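Local coordinates for protein dipeptidase AC. Metallo peptidase. MEROPS family M19 (Rhodobacter sphaeroides, PDB 3FDG) that probably hydrolyses dipeptides as a metal-dependent dipeptidase of peptidase family M19, with two magnesium ions bound in its active site, at residues H11-L16 with G302-G307; F52-V57 with H135-E140; D207-N212 with L227-S232. All coordinates share one frame; numbering follows the deposited sequence.

Contact 1 of 3, residues H11-L16 with G302-G307; sequences HNDFLL and GSDFDG. With MG (magnesium ion), chain E.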
ATOM      1  N   HIS B  11      10.324  17.967  -6.590  1.00 13.50           N
ATOM      2  CA  HIS B  11      10.554  17.315  -5.301  1.00 13.84           C
ATOM      3  C   HIS B  11      10.155  18.230  -4.185  1.00 15.10           C
ATOM      4  O   HIS B  11      10.721  19.331  -4.086  1.00 14.55           O
ATOM      5  CB  HIS B  11      12.088  16.991  -5.080  1.00 14.91           C
ATOM      6  CG  HIS B  11      12.361  16.224  -3.816  1.00 14.75           C
ATOM      7  ND1 HIS B  11      12.315  14.842  -3.771  1.00 12.91           N
ATOM      8  CD2 HIS B  11      12.654  16.639  -2.554  1.00 13.19           C
ATOM      9  CE1 HIS B  11      12.550  14.434  -2.529  1.00 12.76           C
ATOM     10  NE2 HIS B  11      12.769  15.511  -1.771  1.00 12.96           N
ATOM     11  N   ASN B  12       9.253  17.762  -3.304  1.00 13.55           N
ATOM     12  CA  ASN B  12       9.065  18.513  -2.088  1.00 15.81           C
ATOM     13  C   ASN B  12       8.868  17.561  -0.908  1.00 15.52           C
ATOM     14  O   ASN B  12       8.468  16.394  -1.102  1.00 17.03           O
ATOM     15  CB  ASN B  12       7.877  19.471  -2.219  1.00 14.45           C
ATOM     16  CG  ASN B  12       6.522  18.786  -2.072  1.00 17.02           C
ATOM     17  OD1 ASN B  12       6.141  18.357  -0.972  1.00 16.00           O
ATOM     18  ND2 ASN B  12       5.775  18.683  -3.183  1.00 16.01           N
ATOM     19  N   ASP B  13       9.080  18.079   0.296  1.00 13.91           N
ATOM     20  CA  ASP B  13       8.983  17.252   1.473  1.00 15.93           C
ATOM     21  C   ASP B  13       7.877  17.718   2.409  1.00 15.54           C
ATOM     22  O   ASP B  13       7.984  17.560   3.643  1.00 15.41           O
ATOM     23  CB  ASP B  13      10.341  17.261   2.205  1.00 16.03           C
ATOM     24  CG  ASP B  13      11.407  16.432   1.445  1.00 19.20           C
ATOM     25  OD1 ASP B  13      11.213  15.220   1.323  1.00 22.84           O
ATOM     26  OD2 ASP B  13      12.413  16.978   0.975  1.00 19.10           O
ATOM     27  N   PHE B  14       6.805  18.235   1.818  1.00 15.70           N
ATOM     28  CA  PHE B  14       5.613  18.626   2.571  1.00 16.30           C
ATOM     29  C   PHE B  14       5.091  17.473   3.462  1.00 16.66           C
ATOM     30  O   PHE B  14       4.689  17.707   4.581  1.00 15.33           O
ATOM     31  CB  PHE B  14       4.505  19.151   1.635  1.00 14.97           C
ATOM     32  CG  PHE B  14       3.278  19.579   2.355  1.00 15.24           C
ATOM     33  CD1 PHE B  14       3.288  20.772   3.127  1.00 17.32           C
ATOM     34  CD2 PHE B  14       2.104  18.797   2.287  1.00 15.13           C
ATOM     35  CE1 PHE B  14       2.135  21.179   3.792  1.00 13.72           C
ATOM     36  CE2 PHE B  14       0.953  19.167   2.944  1.00 15.49           C
ATOM     37  CZ  PHE B  14       0.932  20.378   3.711  1.00 13.69           C
ATOM     38  N   LEU B  15       5.135  16.220   2.985  1.00 15.09           N
ATOM     39  CA  LEU B  15       4.579  15.121   3.802  1.00 15.70           C
ATOM     40  C   LEU B  15       5.315  14.981   5.145  1.00 15.96           C
ATOM     41  O   LEU B  15       4.776  14.470   6.118  1.00 17.16           O
ATOM     42  CB  LEU B  15       4.671  13.792   3.023  1.00 13.41           C
ATOM     43  CG  LEU B  15       3.690  13.770   1.838  1.00 16.02           C
ATOM     44  CD1 LEU B  15       4.035  12.469   1.004  1.00 15.00           C
ATOM     45  CD2 LEU B  15       2.213  13.721   2.289  1.00 17.80           C
ATOM     46  N   LEU B  16       6.563  15.417   5.192  1.00 17.18           N
ATOM     47  CA  LEU B  16       7.332  15.327   6.439  1.00 19.25           C
ATOM     48  C   LEU B  16       6.717  16.226   7.513  1.00 19.39           C
ATOM     49  O   LEU B  16       6.716  15.897   8.745  1.00 19.30           O
ATOM     50  CB  LEU B  16       8.807  15.671   6.160  1.00 19.76           C
ATOM     51  CG  LEU B  16       9.870  15.468   7.231  1.00 25.00           C
ATOM     52  CD1 LEU B  16       9.897  13.994   7.630  1.00 27.58           C
ATOM     53  CD2 LEU B  16      11.246  15.950   6.675  1.00 28.34           C
ATOM     54  N   GLY B 302      13.139  21.474  -9.286  1.00 14.10           N
ATOM     55  CA  GLY B 302      13.056  20.418  -8.310  1.00 14.82           C
ATOM     56  C   GLY B 302      13.370  21.072  -6.970  1.00 16.50           C
ATOM     57  O   GLY B 302      14.433  20.855  -6.404  1.00 17.38           O
ATOM     58  N   SER B 303      12.444  21.885  -6.516  1.00 14.86           N
ATOM     59  CA  SER B 303      12.670  22.836  -5.444  1.00 15.61           C
ATOM     60  C   SER B 303      13.312  22.291  -4.204  1.00 16.48           C
ATOM     61  O   SER B 303      14.138  22.987  -3.589  1.00 17.00           O
ATOM     62  CB  SER B 303      11.327  23.425  -5.036  1.00 14.44           C
ATOM     63  OG  SER B 303      10.428  22.439  -4.523  1.00 17.08           O
ATOM     64  N   ASP B 304      12.865  21.119  -3.758  1.00 16.05           N
ATOM     65  CA  ASP B 304      13.190  20.652  -2.399  1.00 16.83           C
ATOM     66  C   ASP B 304      12.483  21.592  -1.383  1.00 16.53           C
ATOM     67  O   ASP B 304      12.938  21.750  -0.220  1.00 16.69           O
ATOM     68  CB  ASP B 304      14.734  20.595  -2.220  1.00 16.70           C
ATOM     69  CG  ASP B 304      15.209  19.451  -1.278  1.00 20.72           C
ATOM     70  OD1 ASP B 304      14.367  18.668  -0.792  1.00 19.64           O
ATOM     71  OD2 ASP B 304      16.451  19.283  -1.104  1.00 22.00           O
ATOM     72  N   PHE B 305      11.332  22.143  -1.773  1.00 17.09           N
ATOM     73  CA  PHE B 305      10.473  22.869  -0.803  1.00 17.63           C
ATOM     74  C   PHE B 305      10.180  22.006   0.435  1.00 18.38           C
ATOM     75  O   PHE B 305       9.882  20.799   0.320  1.00 19.30           O
ATOM     76  CB  PHE B 305       9.102  23.317  -1.367  1.00 17.82           C
ATOM     77  CG  PHE B 305       9.121  24.561  -2.249  1.00 16.93           C
ATOM     78  CD1 PHE B 305       9.769  25.746  -1.846  1.00 13.08           C
ATOM     79  CD2 PHE B 305       8.389  24.560  -3.455  1.00 17.92           C
ATOM     80  CE1 PHE B 305       9.756  26.895  -2.705  1.00 13.92           C
ATOM     81  CE2 PHE B 305       8.336  25.658  -4.283  1.00 18.84           C
ATOM     82  CZ  PHE B 305       9.009  26.860  -3.900  1.00 18.00           C
ATOM     83  N   ASP B 306      10.232  22.651   1.612  1.00 17.22           N
ATOM     84  CA  ASP B 306      10.080  21.994   2.912  1.00 18.85           C
ATOM     85  C   ASP B 306      11.161  20.951   3.223  1.00 19.24           C
ATOM     86  O   ASP B 306      11.087  20.227   4.224  1.00 18.49           O
ATOM     87  CB  ASP B 306       8.645  21.456   3.085  1.00 17.47           C
ATOM     88  CG  ASP B 306       7.686  22.558   3.380  1.00 19.42           C
ATOM     89  OD1 ASP B 306       8.080  23.482   4.156  1.00 20.29           O
ATOM     90  OD2 ASP B 306       6.563  22.557   2.846  1.00 19.92           O
ATOM     91  N   GLY B 307      12.165  20.864   2.360  1.00 19.34           N
ATOM     92  CA  GLY B 307      13.266  19.940   2.588  1.00 19.65           C
ATOM     93  C   GLY B 307      14.628  20.624   2.687  1.00 20.26           C
ATOM     94  O   GLY B 307      15.597  19.957   2.939  1.00 21.04           O
TER
HETATM   95 MG    MG E 356      13.146  15.185   0.333  1.00 21.93          MG
HETATM   96  O   HOH W   1      13.988  14.831   2.172  1.00 17.11           O
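G302 lays its CA against the backbone N of H11, and from here the 302-307 loop runs beside 11-16. S303 folds its hydroxyl back in an ST turn, OG accepting from F305 N, and D9 holds the same OG from outside. D304 N then bonds to H11 O at 2.8 Å, though bent, with 135° at the hydrogen. The carboxylate of D304 runs alongside the H11 imidazole: OD1 sits at the ring edge, 3.2 Å from CD2, the two planes 76° apart. The same OD1 stops 3.1 Å from D13 OD2, two acceptors side by side. This is the HxD metal motif of a TIM-barrel hydrolase, at the C-terminal mouth of the barrel: H11 NE2 binds one magnesium at 2.2 Å, D13 chelates it through OD1 and OD2, and E137 completes the protein ligands. D304 belongs to this metal site too, but does not bind the ion in this chain. F305 O takes a nearly straight bond from D13 N (2.8 Å, 171°), fixing the backbone from which the chelating carboxylate hangs. D306 places OD2 in the plane of the F14 ring, 3.7 Å from CD1, with OD2 in a salt bridge to R17 and OD1 accepting from H37 N.

Contact 2 of 3, residues F52-V57 with H135-E140; sequences FFAIYV and HMEGAE. With MG (magnesium ion), chain F; MG (magnesium ion), chain E.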
ATOM      1  N   PHE B  52       6.095  16.174  -7.478  1.00 14.57           N
ATOM      2  CA  PHE B  52       6.357  14.953  -6.751  1.00 15.11           C
ATOM      3  C   PHE B  52       6.337  15.216  -5.250  1.00 14.60           C
ATOM      4  O   PHE B  52       7.107  16.069  -4.768  1.00 13.89           O
ATOM      5  CB  PHE B  52       7.765  14.433  -7.067  1.00 15.69           C
ATOM      6  CG  PHE B  52       7.966  14.007  -8.507  1.00 15.10           C
ATOM      7  CD1 PHE B  52       8.060  12.648  -8.826  1.00 20.01           C
ATOM      8  CD2 PHE B  52       8.118  14.974  -9.525  1.00 16.30           C
ATOM      9  CE1 PHE B  52       8.281  12.247 -10.157  1.00 21.60           C
ATOM     10  CE2 PHE B  52       8.329  14.595 -10.860  1.00 21.08           C
ATOM     11  CZ  PHE B  52       8.412  13.229 -11.176  1.00 20.24           C
ATOM     12  N   PHE B  53       5.538  14.437  -4.512  1.00 15.37           N
ATOM     13  CA  PHE B  53       5.495  14.539  -3.048  1.00 15.68           C
ATOM     14  C   PHE B  53       6.252  13.365  -2.514  1.00 15.20           C
ATOM     15  O   PHE B  53       5.798  12.221  -2.615  1.00 14.71           O
ATOM     16  CB  PHE B  53       4.036  14.538  -2.530  1.00 14.43           C
ATOM     17  CG  PHE B  53       3.345  15.832  -2.780  1.00 15.04           C
ATOM     18  CD1 PHE B  53       3.171  16.750  -1.733  1.00 15.87           C
ATOM     19  CD2 PHE B  53       2.906  16.160  -4.088  1.00 15.31           C
ATOM     20  CE1 PHE B  53       2.567  18.007  -1.990  1.00 13.02           C
ATOM     21  CE2 PHE B  53       2.305  17.362  -4.377  1.00 15.03           C
ATOM     22  CZ  PHE B  53       2.132  18.333  -3.331  1.00 16.02           C
ATOM     23  N   ALA B  54       7.402  13.660  -1.908  1.00 15.87           N
ATOM     24  CA  ALA B  54       8.308  12.612  -1.384  1.00 15.57           C
ATOM     25  C   ALA B  54       7.842  11.978  -0.080  1.00 17.74           C
ATOM     26  O   ALA B  54       7.497  12.679   0.919  1.00 18.11           O
ATOM     27  CB  ALA B  54       9.678  13.209  -1.145  1.00 15.27           C
ATOM     28  N   ILE B  55       7.852  10.662  -0.104  1.00 17.15           N
ATOM     29  CA  ILE B  55       7.792   9.831   1.083  1.00 18.84           C
ATOM     30  C   ILE B  55       9.274   9.612   1.422  1.00 19.54           C
ATOM     31  O   ILE B  55      10.036   8.958   0.707  1.00 18.90           O
ATOM     32  CB  ILE B  55       7.097   8.491   0.854  1.00 18.95           C
ATOM     33  CG1 ILE B  55       5.599   8.688   0.472  1.00 19.27           C
ATOM     34  CG2 ILE B  55       7.239   7.610   2.118  1.00 17.54           C
ATOM     35  CD1 ILE B  55       4.966   7.465  -0.160  1.00 21.13           C
ATOM     36  N   TYR B  56       9.676  10.163   2.554  1.00 20.26           N
ATOM     37  CA  TYR B  56      11.059  10.150   2.893  1.00 20.58           C
ATOM     38  C   TYR B  56      11.113   9.737   4.359  1.00 21.37           C
ATOM     39  O   TYR B  56      10.511  10.431   5.185  1.00 18.86           O
ATOM     40  CB  TYR B  56      11.621  11.553   2.754  1.00 21.63           C
ATOM     41  CG  TYR B  56      12.837  11.755   3.612  1.00 22.08           C
ATOM     42  CD1 TYR B  56      13.991  11.003   3.365  1.00 23.92           C
ATOM     43  CD2 TYR B  56      12.816  12.654   4.691  1.00 25.23           C
ATOM     44  CE1 TYR B  56      15.128  11.139   4.157  1.00 26.88           C
ATOM     45  CE2 TYR B  56      13.967  12.821   5.505  1.00 26.82           C
ATOM     46  CZ  TYR B  56      15.104  12.043   5.210  1.00 28.37           C
ATOM     47  OH  TYR B  56      16.235  12.124   5.968  1.00 34.23           O
ATOM     48  N   VAL B  57      11.849   8.667   4.673  1.00 19.37           N
ATOM     49  CA  VAL B  57      11.893   8.183   6.089  1.00 20.44           C
ATOM     50  C   VAL B  57      13.054   8.860   6.843  1.00 19.58           C
ATOM     51  O   VAL B  57      14.210   8.620   6.551  1.00 19.33           O
ATOM     52  CB  VAL B  57      11.995   6.639   6.119  1.00 20.05           C
ATOM     53  CG1 VAL B  57      12.223   6.092   7.562  1.00 20.09           C
ATOM     54  CG2 VAL B  57      10.749   6.025   5.443  1.00 21.33           C
ATOM     55  N   HIS B 135       6.022   9.765  -4.631  1.00 15.62           N
ATOM     56  CA  HIS B 135       7.466   9.591  -4.777  1.00 16.13           C
ATOM     57  C   HIS B 135       8.073   9.017  -3.483  1.00 16.16           C
ATOM     58  O   HIS B 135       7.640   9.326  -2.387  1.00 15.79           O
ATOM     59  CB  HIS B 135       8.141  10.936  -5.153  1.00 13.98           C
ATOM     60  CG  HIS B 135       9.640  10.857  -5.150  1.00 18.89           C
ATOM     61  ND1 HIS B 135      10.331  10.267  -6.177  1.00 17.19           N
ATOM     62  CD2 HIS B 135      10.574  11.228  -4.229  1.00 17.41           C
ATOM     63  CE1 HIS B 135      11.629  10.293  -5.912  1.00 20.12           C
ATOM     64  NE2 HIS B 135      11.799  10.848  -4.725  1.00 20.51           N
ATOM     65  N   MET B 136       9.032   8.097  -3.603  1.00 15.60           N
ATOM     66  CA  MET B 136       9.703   7.577  -2.426  1.00 17.74           C
ATOM     67  C   MET B 136      11.167   7.983  -2.527  1.00 17.01           C
ATOM     68  O   MET B 136      11.814   7.678  -3.519  1.00 15.99           O
ATOM     69  CB  MET B 136       9.622   6.036  -2.382  1.00 17.37           C
ATOM     70  CG  MET B 136      10.225   5.373  -1.140  1.00 20.95           C
ATOM     71  SD  MET B 136       9.777   3.551  -1.038  1.00 21.34           S
ATOM     72  CE  MET B 136       8.058   3.763  -0.563  1.00 21.84           C
ATOM     73  N   GLU B 137      11.663   8.657  -1.497  1.00 16.11           N
ATOM     74  CA  GLU B 137      13.047   9.168  -1.482  1.00 16.89           C
ATOM     75  C   GLU B 137      13.907   8.272  -0.584  1.00 17.67           C
ATOM     76  O   GLU B 137      13.885   8.416   0.645  1.00 19.07           O
ATOM     77  CB  GLU B 137      13.065  10.628  -0.971  1.00 16.02           C
ATOM     78  CG  GLU B 137      14.510  11.204  -0.767  1.00 15.11           C
ATOM     79  CD  GLU B 137      14.524  12.702  -0.552  1.00 18.81           C
ATOM     80  OE1 GLU B 137      13.548  13.262  -0.052  1.00 16.90           O
ATOM     81  OE2 GLU B 137      15.511  13.337  -0.910  1.00 19.63           O
ATOM     82  N   GLY B 138      14.570   7.293  -1.187  1.00 17.80           N
ATOM     83  CA  GLY B 138      15.262   6.298  -0.405  1.00 18.65           C
ATOM     84  C   GLY B 138      14.295   5.143  -0.327  1.00 19.97           C
ATOM     85  O   GLY B 138      13.102   5.334  -0.023  1.00 20.29           O
ATOM     86  N   ALA B 139      14.800   3.952  -0.634  1.00 19.41           N
ATOM     87  CA  ALA B 139      13.961   2.788  -0.785  1.00 20.40           C
ATOM     88  C   ALA B 139      13.982   1.847   0.457  1.00 19.84           C
ATOM     89  O   ALA B 139      13.757   0.629   0.349  1.00 21.05           O
ATOM     90  CB  ALA B 139      14.393   2.027  -2.033  1.00 19.01           C
ATOM     91  N   GLU B 140      14.212   2.400   1.635  1.00 19.52           N
ATOM     92  CA  GLU B 140      14.235   1.592   2.861  1.00 20.26           C
ATOM     93  C   GLU B 140      12.969   0.779   3.116  1.00 19.94           C
ATOM     94  O   GLU B 140      13.068  -0.366   3.617  1.00 20.53           O
ATOM     95  CB  GLU B 140      14.537   2.484   4.076  1.00 20.48           C
ATOM     96  CG  GLU B 140      15.952   2.996   4.164  1.00 21.91           C
ATOM     97  CD  GLU B 140      16.195   4.316   3.409  1.00 24.87           C
ATOM     98  OE1 GLU B 140      15.294   4.792   2.681  1.00 27.54           O
ATOM     99  OE2 GLU B 140      17.300   4.876   3.565  1.00 25.28           O
TER
HETATM  100 MG    MG F 357      16.504  15.139  -1.028  1.00 25.81          MG
HETATM  101 MG    MG E 356      13.146  15.185   0.333  1.00 21.93          MG
HETATM  102  O   HOH W   2      13.377   6.897   2.911  1.00 24.22           O
HETATM  103  O   HOH W   1      13.988  14.831   2.172  1.00 17.11           O
HETATM  104  O   HOH W   3      17.818  17.042  -0.839  1.00 20.36           O
HETATM  105  O   HOH W   4      17.055  15.068   1.311  1.00 26.80           O
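At chi1 174° the E137 chain swings CG to the far side from its own N and runs on extended, which carries the carboxylate from the sheet out to the metals. Y56, with CG likewise trans to N, brings CB to 3.8 Å from E137 OE1, and its ring is turned 59° from the carboxylate plane, with E137 O at the ring edge. H135 lies on the same side as A54 and E137; its CD2 edge meets A54 CB at 3.8 Å, while its CB packs on CB of F52. The ND1 of H135 is bonded to S159 on the next strand. In the backbone, 52-56 and 135-137 are neighbouring parallel strands of the barrel. H135 N gives a longer bond to F53 O from well above the carbonyl plane, I55 N bonds to H135 O at 2.7 Å, and E137 N to I55 O at 2.8 Å, almost straight at 175°. I55 and M136 go to the other side of the sheet, where CB of I55 rests against H135 O. Past the paired residues a water links the two segments: it accepts from V57 N and lies within bonding distance of E137 O and E140 OE1. E140 is tied in turn to R166 by a salt bridge. The carboxylate of E137 is shared between the metals, OE1 on one magnesium at 2.0 Å and OE2 on the other at 2.1 Å. A single bridging carboxylate is thus likely to contribute to holding the two ions at short range, its negative charge probably offsetting part of their mutual repulsion.

Contact 3 of 3, residues D207-N212 with L227-S232; sequences DLSHLN and LVATHS. With MG (magnesium ion), chain F.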
ATOM      1  N   ASP B 207      14.889   7.894  -9.593  1.00 16.03           N
ATOM      2  CA  ASP B 207      15.395   9.226  -9.272  1.00 15.49           C
ATOM      3  C   ASP B 207      16.827   9.073  -8.754  1.00 16.12           C
ATOM      4  O   ASP B 207      17.058   8.408  -7.719  1.00 17.63           O
ATOM      5  CB  ASP B 207      14.494   9.909  -8.233  1.00 15.68           C
ATOM      6  CG  ASP B 207      15.019  11.283  -7.826  1.00 18.02           C
ATOM      7  OD1 ASP B 207      15.988  11.772  -8.445  1.00 15.39           O
ATOM      8  OD2 ASP B 207      14.466  11.876  -6.893  1.00 17.94           O
ATOM      9  N   LEU B 208      17.791   9.691  -9.451  1.00 16.16           N
ATOM     10  CA  LEU B 208      19.222   9.528  -9.106  1.00 15.53           C
ATOM     11  C   LEU B 208      19.733  10.578  -8.109  1.00 15.52           C
ATOM     12  O   LEU B 208      20.871  10.504  -7.676  1.00 13.43           O
ATOM     13  CB  LEU B 208      20.095   9.625 -10.364  1.00 15.81           C
ATOM     14  CG  LEU B 208      19.714   8.647 -11.501  1.00 20.40           C
ATOM     15  CD1 LEU B 208      20.464   8.850 -12.783  1.00 23.31           C
ATOM     16  CD2 LEU B 208      19.871   7.227 -11.016  1.00 25.41           C
ATOM     17  N   SER B 209      18.919  11.565  -7.758  1.00 14.92           N
ATOM     18  CA  SER B 209      19.348  12.523  -6.734  1.00 15.06           C
ATOM     19  C   SER B 209      19.671  11.791  -5.437  1.00 15.99           C
ATOM     20  O   SER B 209      18.878  10.921  -5.016  1.00 15.37           O
ATOM     21  CB  SER B 209      18.256  13.569  -6.467  1.00 15.25           C
ATOM     22  OG  SER B 209      18.164  14.445  -7.589  1.00 17.80           O
ATOM     23  N   HIS B 210      20.799  12.168  -4.826  1.00 13.84           N
ATOM     24  CA  HIS B 210      21.385  11.543  -3.607  1.00 14.00           C
ATOM     25  C   HIS B 210      22.221  10.312  -3.949  1.00 14.54           C
ATOM     26  O   HIS B 210      23.089   9.919  -3.186  1.00 15.50           O
ATOM     27  CB  HIS B 210      20.330  11.148  -2.549  1.00 14.36           C
ATOM     28  CG  HIS B 210      19.649  12.332  -1.920  1.00 15.21           C
ATOM     29  ND1 HIS B 210      20.195  13.027  -0.855  1.00 15.15           N
ATOM     30  CD2 HIS B 210      18.445  12.899  -2.162  1.00 15.42           C
ATOM     31  CE1 HIS B 210      19.375  14.002  -0.494  1.00 16.29           C
ATOM     32  NE2 HIS B 210      18.302  13.943  -1.267  1.00 16.75           N
ATOM     33  N   LEU B 211      21.961   9.657  -5.067  1.00 14.93           N
ATOM     34  CA  LEU B 211      22.753   8.487  -5.392  1.00 14.34           C
ATOM     35  C   LEU B 211      24.226   8.905  -5.707  1.00 16.01           C
ATOM     36  O   LEU B 211      24.436   9.976  -6.309  1.00 16.65           O
ATOM     37  CB  LEU B 211      22.102   7.797  -6.597  1.00 15.29           C
ATOM     38  CG  LEU B 211      22.681   6.455  -7.043  1.00 12.87           C
ATOM     39  CD1 LEU B 211      22.636   5.372  -5.898  1.00 14.13           C
ATOM     40  CD2 LEU B 211      21.981   5.914  -8.268  1.00 14.67           C
ATOM     41  N   ASN B 212      25.222   8.079  -5.311  1.00 15.94           N
ATOM     42  CA  ASN B 212      26.635   8.427  -5.559  1.00 15.32           C
ATOM     43  C   ASN B 212      27.052   8.090  -6.985  1.00 15.76           C
ATOM     44  O   ASN B 212      26.244   7.535  -7.771  1.00 15.48           O
ATOM     45  CB  ASN B 212      27.606   7.816  -4.515  1.00 15.25           C
ATOM     46  CG  ASN B 212      27.702   6.276  -4.594  1.00 15.70           C
ATOM     47  OD1 ASN B 212      27.323   5.651  -5.613  1.00 17.47           O
ATOM     48  ND2 ASN B 212      28.180   5.669  -3.517  1.00 14.79           N
ATOM     49  N   LEU B 227      17.144   8.959 -17.753  1.00 15.18           N
ATOM     50  CA  LEU B 227      17.813   9.136 -16.477  1.00 14.33           C
ATOM     51  C   LEU B 227      17.330  10.436 -15.894  1.00 14.43           C
ATOM     52  O   LEU B 227      17.310  11.452 -16.572  1.00 15.34           O
ATOM     53  CB  LEU B 227      19.347   9.233 -16.634  1.00 12.56           C
ATOM     54  CG  LEU B 227      20.032   7.940 -17.136  1.00 13.80           C
ATOM     55  CD1 LEU B 227      21.522   8.184 -17.220  1.00 14.53           C
ATOM     56  CD2 LEU B 227      19.747   6.736 -16.223  1.00 16.42           C
ATOM     57  N   VAL B 228      16.992  10.388 -14.619  1.00 14.60           N
ATOM     58  CA  VAL B 228      16.373  11.531 -13.978  1.00 14.39           C
ATOM     59  C   VAL B 228      17.001  11.825 -12.639  1.00 14.65           C
ATOM     60  O   VAL B 228      17.202  10.919 -11.840  1.00 14.21           O
ATOM     61  CB  VAL B 228      14.859  11.240 -13.696  1.00 15.09           C
ATOM     62  CG1 VAL B 228      14.192  12.422 -12.981  1.00 15.83           C
ATOM     63  CG2 VAL B 228      14.105  10.907 -15.005  1.00 15.20           C
ATOM     64  N   ALA B 229      17.186  13.121 -12.347  1.00 14.62           N
ATOM     65  CA  ALA B 229      17.633  13.555 -11.018  1.00 14.00           C
ATOM     66  C   ALA B 229      16.669  14.659 -10.702  1.00 14.41           C
ATOM     67  O   ALA B 229      16.679  15.700 -11.362  1.00 16.30           O
ATOM     68  CB  ALA B 229      19.078  14.062 -11.066  1.00 14.88           C
ATOM     69  N   THR B 230      15.783  14.413  -9.751  1.00 13.13           N
ATOM     70  CA  THR B 230      14.636  15.330  -9.524  1.00 13.69           C
ATOM     71  C   THR B 230      15.024  16.598  -8.842  1.00 13.87           C
ATOM     72  O   THR B 230      14.285  17.593  -8.885  1.00 12.24           O
ATOM     73  CB  THR B 230      13.501  14.684  -8.655  1.00 13.21           C
ATOM     74  OG1 THR B 230      13.995  14.293  -7.374  1.00 13.52           O
ATOM     75  CG2 THR B 230      12.861  13.442  -9.412  1.00 12.83           C
ATOM     76  N   HIS B 231      16.155  16.555  -8.180  1.00 14.13           N
ATOM     77  CA  HIS B 231      16.564  17.725  -7.360  1.00 14.28           C
ATOM     78  C   HIS B 231      18.073  17.799  -7.135  1.00 13.76           C
ATOM     79  O   HIS B 231      18.582  17.532  -6.031  1.00 14.94           O
ATOM     80  CB  HIS B 231      15.707  17.904  -6.081  1.00 14.93           C
ATOM     81  CG  HIS B 231      15.807  16.817  -5.021  1.00 16.56           C
ATOM     82  ND1 HIS B 231      15.577  15.476  -5.269  1.00 15.39           N
ATOM     83  CD2 HIS B 231      16.064  16.910  -3.684  1.00 12.82           C
ATOM     84  CE1 HIS B 231      15.699  14.793  -4.141  1.00 14.15           C
ATOM     85  NE2 HIS B 231      15.956  15.640  -3.162  1.00 12.10           N
ATOM     86  N   SER B 232      18.768  18.234  -8.188  1.00 13.83           N
ATOM     87  CA  SER B 232      20.240  18.297  -8.182  1.00 13.93           C
ATOM     88  C   SER B 232      20.679  19.357  -9.158  1.00 14.72           C
ATOM     89  O   SER B 232      20.030  19.568 -10.204  1.00 14.28           O
ATOM     90  CB  SER B 232      20.878  16.954  -8.644  1.00 12.88           C
ATOM     91  OG  SER B 232      20.523  15.833  -7.816  1.00 16.51           O
TER
HETATM   92 MG    MG F 357      16.504  15.139  -1.028  1.00 25.81          MG
HETATM   93  O   HOH W   3      17.818  17.042  -0.839  1.00 20.36           O
HETATM   94  O   HOH W   4      17.055  15.068   1.311  1.00 26.80           O
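Hydrogen bonds to the D207 carboxylate dominate here. OD1 accepts from T230 N and from S209 N, each at 3.0 Å and from opposite faces of the carboxylate plane; the S209 bond closes an Asx turn. OD2 takes a short bond of 2.5 Å from T230 OG1, also from above the plane. With chi1 at 59°, the T230 hydroxyl stands between its own N and carbonyl carbon, where it can also accept from H231 ND1 at 2.9 Å. With an alanine here in place of the aspartate, T230 N and S209 N would probably lose their shared acceptor, and the T230 hydroxyl would be less firmly oriented toward H231. S209 OG accepts from H231 N at 3.0 Å and meets S232 OG at 2.7 Å, and R242 reaches S232 from outside. Both segments lie at the C-terminal ends of TIM-barrel strands, 205-206 and 228-229, where loops supply metal ligands. H210 NE2 and H231 NE2 bind the same magnesium at 2.2 and 2.3 Å, their rings oblique at 63°, with E137 as the third protein ligand; H210 ND1 is hydrogen-bonded to S165 OG. In the backbone, L208 N bonds to V228 O in the carbonyl plane. Apolar packing is slight: L208 CD1 rests on L227 CB.

The three contacts surround one two-metal centre. Contacts 1 and 2 share the magnesium held by H11 and D13, with E137 OE1 and a common water among its ligands; contacts 2 and 3 share the second magnesium, reached by E137 OE2, with two waters common to both. Backbone pairing also joins contacts 1 and 2: N12 O lies 3.0 Å from A54 N and N12 N lies 3.1 Å from F52 O, both probable hydrogen bonds. Contact 3 meets contact 1 where the H231 and H11 rings stack, H11 ND1 lying 3.4 Å from H231 CE1. Along the chain, contacts 2 and 3 follow in series inside the long loop closed by contact 1; the centres of the three contacts lie about 10 to 14 Å from one another.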